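Local coordinates for fibronectin type III domain-containing protein (Simiduia agarivorans, PDB 6P2K), which probably hydrolyses xyloglucan-type beta-glucans through this glycoside hydrolase family 74 region of a longer protein, built on seven-bladed beta-propellers, at residues D736-S746 with Y758-R769. Sequence-based numbering, arbitrary orientation.
Sequences DDLHFSGMTSS and YSTTPGAGLWRR
R769 meets D736 side-on: NE (3.0 Å) and NH2 (2.7 Å) both donate to OD2 of D736, which lies in the guanidinium plane, with carboxylate and guanidinium only 22° apart. R769 runs extended from CG to NE to reach it. A leucine here would probably leave the D736 carboxylate without its mate and that end of the loop freer to move. Next along, L738 lays CD1 over one face of the W767 indole, a CH-pi contact 3.9 Å from the five-membered-ring centroid; W767 NE1 donates a hydrogen bond to A764 O. With CG opposite the backbone N (chi1 -173°), F740 turns its ring to the 761-764 turn, where P762 CD reaches the ring edge at CE1 (3.6 Å) and A764 CB comes in obliquely. Beyond it, M743 lies extended, SD and CE against S759 CB. T760 OG1 and S745 OG share a short 2.5 Å hydrogen bond; T760 OG1 also lies 2.7 Å from T744 OG1, which is hydrogen-bonded to T403 O. Backbone hydrogen bonds T744 N to T760 O and T760 N to S745 O (2.9 Å) join the segments at the antiparallel hydrogen-bonded pair S745-T760. In the second shell, V718 backs L738 and M743, and D405, a zinc ligand, touches S745. Hairpin 745-751/754-761, strand 765-770 and N-terminal strand 7-8 form a four-stranded propeller blade, closed by strands from both ends of the propeller region.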
loop_
_atom_site.group_PDB
_atom_site.type_symbol
_atom_site.label_atom_id
_atom_site.label_comp_id
_atom_site.label_asym_id
_atom_site.label_seq_id
_atom_site.Cartn_x
_atom_site.Cartn_y
_atom_site.Cartn_z
ATOM N N ASP B 736 33.534 -28.583 -29.650
ATOM C CA ASP B 736 32.596 -29.696 -29.420
ATOM C C ASP B 736 31.420 -29.547 -30.387
ATOM O O ASP B 736 31.643 -29.419 -31.599
ATOM C CB ASP B 736 32.226 -29.746 -27.942
ATOM C CG ASP B 736 33.419 -30.040 -27.051
ATOM O OD1 ASP B 736 34.263 -30.873 -27.439
ATOM O OD2 ASP B 736 33.509 -29.442 -25.961
ATOM N N ASP B 737 30.176 -29.537 -29.909
ATOM C CA ASP B 737 29.008 -29.495 -30.775
ATOM C C ASP B 737 28.503 -28.076 -31.043
ATOM O O ASP B 737 27.368 -27.914 -31.503
ATOM C CB ASP B 737 27.883 -30.348 -30.180
ATOM C CG ASP B 737 27.583 -29.998 -28.734
ATOM O OD1 ASP B 737 28.269 -29.119 -28.172
ATOM O OD2 ASP B 737 26.656 -30.603 -28.157
ATOM N N LEU B 738 29.313 -27.051 -30.776
ATOM C CA LEU B 738 28.903 -25.669 -31.028
ATOM C C LEU B 738 29.077 -25.384 -32.513
ATOM O O LEU B 738 30.193 -25.183 -32.997
ATOM C CB LEU B 738 29.703 -24.693 -30.176
ATOM C CG LEU B 738 29.118 -23.278 -30.114
ATOM C CD1 LEU B 738 27.719 -23.292 -29.502
ATOM C CD2 LEU B 738 30.032 -22.346 -29.335
ATOM N N HIS B 739 27.962 -25.359 -33.245
ATOM C CA HIS B 739 28.039 -25.290 -34.698
ATOM C C HIS B 739 28.245 -23.860 -35.186
ATOM O O HIS B 739 28.964 -23.633 -36.166
ATOM C CB HIS B 739 26.790 -25.926 -35.305
ATOM C CG HIS B 739 26.677 -27.397 -35.039
ATOM N ND1 HIS B 739 25.674 -27.940 -34.263
ATOM C CD2 HIS B 739 27.447 -28.437 -35.441
ATOM C CE1 HIS B 739 25.828 -29.251 -34.202
ATOM N NE2 HIS B 739 26.896 -29.577 -34.909
ATOM N N PHE B 740 27.643 -22.886 -34.516
ATOM C CA PHE B 740 27.947 -21.478 -34.732
ATOM C C PHE B 740 28.749 -21.019 -33.521
ATOM O O PHE B 740 28.188 -20.819 -32.438
ATOM C CB PHE B 740 26.674 -20.658 -34.916
ATOM C CG PHE B 740 26.929 -19.231 -35.300
ATOM C CD1 PHE B 740 27.117 -18.264 -34.330
ATOM C CD2 PHE B 740 26.996 -18.859 -36.632
ATOM C CE1 PHE B 740 27.360 -16.950 -34.679
ATOM C CE2 PHE B 740 27.240 -17.545 -36.986
ATOM C CZ PHE B 740 27.420 -16.589 -36.008
ATOM N N SER B 741 30.060 -20.870 -33.698
ATOM C CA SER B 741 30.976 -20.689 -32.581
ATOM C C SER B 741 31.582 -19.296 -32.499
ATOM O O SER B 741 32.357 -19.035 -31.575
ATOM C CB SER B 741 32.094 -21.735 -32.651
ATOM O OG SER B 741 32.807 -21.635 -33.869
ATOM N N GLY B 742 31.279 -18.404 -33.438
ATOM C CA GLY B 742 31.660 -17.014 -33.258
ATOM C C GLY B 742 30.982 -16.435 -32.030
ATOM O O GLY B 742 29.837 -16.766 -31.719
ATOM N N MET B 743 31.702 -15.577 -31.308
ATOM C CA MET B 743 31.230 -15.099 -30.016
ATOM C C MET B 743 31.401 -13.594 -29.889
ATOM O O MET B 743 32.414 -13.035 -30.318
ATOM C CB MET B 743 31.967 -15.793 -28.871
ATOM C CG MET B 743 31.645 -17.269 -28.743
ATOM S SD MET B 743 32.664 -18.080 -27.506
ATOM C CE MET B 743 31.975 -19.734 -27.548
ATOM N N THR B 744 30.401 -12.948 -29.292
ATOM C CA THR B 744 30.488 -11.539 -28.938
ATOM C C THR B 744 30.886 -11.316 -27.488
ATOM O O THR B 744 31.463 -10.270 -27.172
ATOM C CB THR B 744 29.150 -10.834 -29.201
ATOM O OG1 THR B 744 28.089 -11.590 -28.605
ATOM C CG2 THR B 744 28.894 -10.698 -30.699
ATOM N N SER B 745 30.595 -12.270 -26.606
ATOM C CA SER B 745 30.903 -12.125 -25.191
ATOM C C SER B 745 30.977 -13.505 -24.553
ATOM O O SER B 745 30.291 -14.439 -24.979
ATOM C CB SER B 745 29.851 -11.277 -24.467
ATOM O OG SER B 745 28.676 -12.035 -24.225
ATOM N N SER B 746 31.819 -13.620 -23.529
ATOM C CA SER B 746 31.900 -14.818 -22.705
ATOM C C SER B 746 32.106 -14.423 -21.251
ATOM O O SER B 746 32.823 -13.464 -20.954
ATOM C CB SER B 746 33.032 -15.756 -23.166
ATOM O OG SER B 746 32.867 -16.145 -24.519
ATOM N N TYR B 758 29.378 -19.057 -20.142
ATOM C CA TYR B 758 28.249 -18.489 -20.868
ATOM C C TYR B 758 28.799 -17.636 -22.002
ATOM O O TYR B 758 29.550 -16.683 -21.755
ATOM C CB TYR B 758 27.370 -17.635 -19.951
ATOM C CG TYR B 758 26.464 -18.395 -19.005
ATOM C CD1 TYR B 758 26.985 -19.219 -18.014
ATOM C CD2 TYR B 758 25.084 -18.262 -19.082
ATOM C CE1 TYR B 758 26.153 -19.900 -17.137
ATOM C CE2 TYR B 758 24.245 -18.943 -18.214
ATOM C CZ TYR B 758 24.785 -19.758 -17.244
ATOM O OH TYR B 758 23.961 -20.432 -16.371
ATOM N N SER B 759 28.425 -17.969 -23.236
ATOM C CA SER B 759 28.884 -17.229 -24.406
ATOM C C SER B 759 27.708 -16.815 -25.274
ATOM O O SER B 759 26.823 -17.631 -25.564
ATOM C CB SER B 759 29.896 -18.055 -25.219
ATOM O OG SER B 759 30.877 -18.646 -24.386
ATOM N N THR B 760 27.705 -15.551 -25.686
ATOM C CA THR B 760 26.742 -15.044 -26.647
ATOM C C THR B 760 27.381 -14.992 -28.028
ATOM O O THR B 760 28.598 -14.841 -28.162
ATOM C CB THR B 760 26.250 -13.659 -26.243
ATOM O OG1 THR B 760 27.353 -12.740 -26.260
ATOM C CG2 THR B 760 25.660 -13.701 -24.852
ATOM N N THR B 761 26.549 -15.137 -29.054
ATOM C CA THR B 761 27.021 -15.266 -30.421
ATOM C C THR B 761 26.367 -14.215 -31.306
ATOM O O THR B 761 25.233 -13.796 -31.046
ATOM C CB THR B 761 26.712 -16.663 -30.976
ATOM O OG1 THR B 761 25.293 -16.847 -31.021
ATOM C CG2 THR B 761 27.321 -17.739 -30.088
ATOM N N PRO B 762 27.059 -13.770 -32.364
ATOM C CA PRO B 762 26.493 -12.795 -33.305
ATOM C C PRO B 762 25.571 -13.432 -34.344
ATOM O O PRO B 762 25.762 -13.277 -35.549
ATOM C CB PRO B 762 27.743 -12.192 -33.951
ATOM C CG PRO B 762 28.693 -13.338 -33.990
ATOM C CD PRO B 762 28.453 -14.108 -32.710
ATOM N N GLY B 763 24.573 -14.175 -33.873
ATOM C CA GLY B 763 23.655 -14.791 -34.805
ATOM C C GLY B 763 22.959 -16.047 -34.329
ATOM O O GLY B 763 21.994 -16.479 -34.962
ATOM N N ALA B 764 23.417 -16.648 -33.226
ATOM C CA ALA B 764 22.801 -17.872 -32.723
ATOM C C ALA B 764 22.470 -17.789 -31.236
ATOM O O ALA B 764 22.367 -18.826 -30.570
ATOM C CB ALA B 764 23.698 -19.085 -32.993
ATOM N N GLY B 765 22.312 -16.581 -30.696
ATOM C CA GLY B 765 21.855 -16.454 -29.325
ATOM C C GLY B 765 22.881 -16.912 -28.298
ATOM O O GLY B 765 24.092 -16.801 -28.488
ATOM N N LEU B 766 22.372 -17.453 -27.193
ATOM C CA LEU B 766 23.159 -17.718 -25.999
ATOM C C LEU B 766 23.349 -19.214 -25.799
ATOM O O LEU B 766 22.405 -19.997 -25.944
ATOM C CB LEU B 766 22.476 -17.116 -24.769
ATOM C CG LEU B 766 23.009 -17.509 -23.393
ATOM C CD1 LEU B 766 24.411 -16.956 -23.177
ATOM C CD2 LEU B 766 22.055 -17.020 -22.312
ATOM N N TRP B 767 24.578 -19.601 -25.460
ATOM C CA TRP B 767 24.930 -20.985 -25.180
ATOM C C TRP B 767 25.801 -21.029 -23.933
ATOM O O TRP B 767 26.522 -20.074 -23.633
ATOM C CB TRP B 767 25.683 -21.628 -26.354
ATOM C CG TRP B 767 24.913 -21.638 -27.633
ATOM C CD1 TRP B 767 24.660 -20.574 -28.448
ATOM C CD2 TRP B 767 24.296 -22.772 -28.249
ATOM N NE1 TRP B 767 23.919 -20.975 -29.531
ATOM C CE2 TRP B 767 23.682 -22.320 -29.433
ATOM C CE3 TRP B 767 24.200 -24.127 -27.911
ATOM C CZ2 TRP B 767 22.985 -23.177 -30.285
ATOM C CZ3 TRP B 767 23.508 -24.973 -28.755
ATOM C CH2 TRP B 767 22.911 -24.495 -29.930
ATOM N N ARG B 768 25.743 -22.152 -23.217
ATOM C CA ARG B 768 26.585 -22.346 -22.048
ATOM C C ARG B 768 27.187 -23.744 -22.056
ATOM O O ARG B 768 26.611 -24.694 -22.597
ATOM C CB ARG B 768 25.815 -22.104 -20.742
ATOM C CG ARG B 768 25.039 -23.296 -20.228
ATOM C CD ARG B 768 24.515 -23.032 -18.828
ATOM N NE ARG B 768 23.890 -24.219 -18.260
ATOM C CZ ARG B 768 23.393 -24.288 -17.030
ATOM N NH1 ARG B 768 23.444 -23.231 -16.230
ATOM N NH2 ARG B 768 22.845 -25.417 -16.600
ATOM N N ARG B 769 28.362 -23.853 -21.443
ATOM C CA ARG B 769 29.132 -25.085 -21.413
ATOM C C ARG B 769 29.695 -25.284 -20.016
ATOM O O ARG B 769 30.154 -24.329 -19.383
ATOM C CB ARG B 769 30.277 -25.050 -22.440
ATOM C CG ARG B 769 31.044 -26.357 -22.571
ATOM C CD ARG B 769 32.318 -26.181 -23.377
ATOM N NE ARG B 769 32.921 -27.463 -23.733
ATOM C CZ ARG B 769 33.723 -28.157 -22.933
ATOM N NH1 ARG B 769 34.019 -27.694 -21.727
ATOM N NH2 ARG B 769 34.228 -29.313 -23.337
#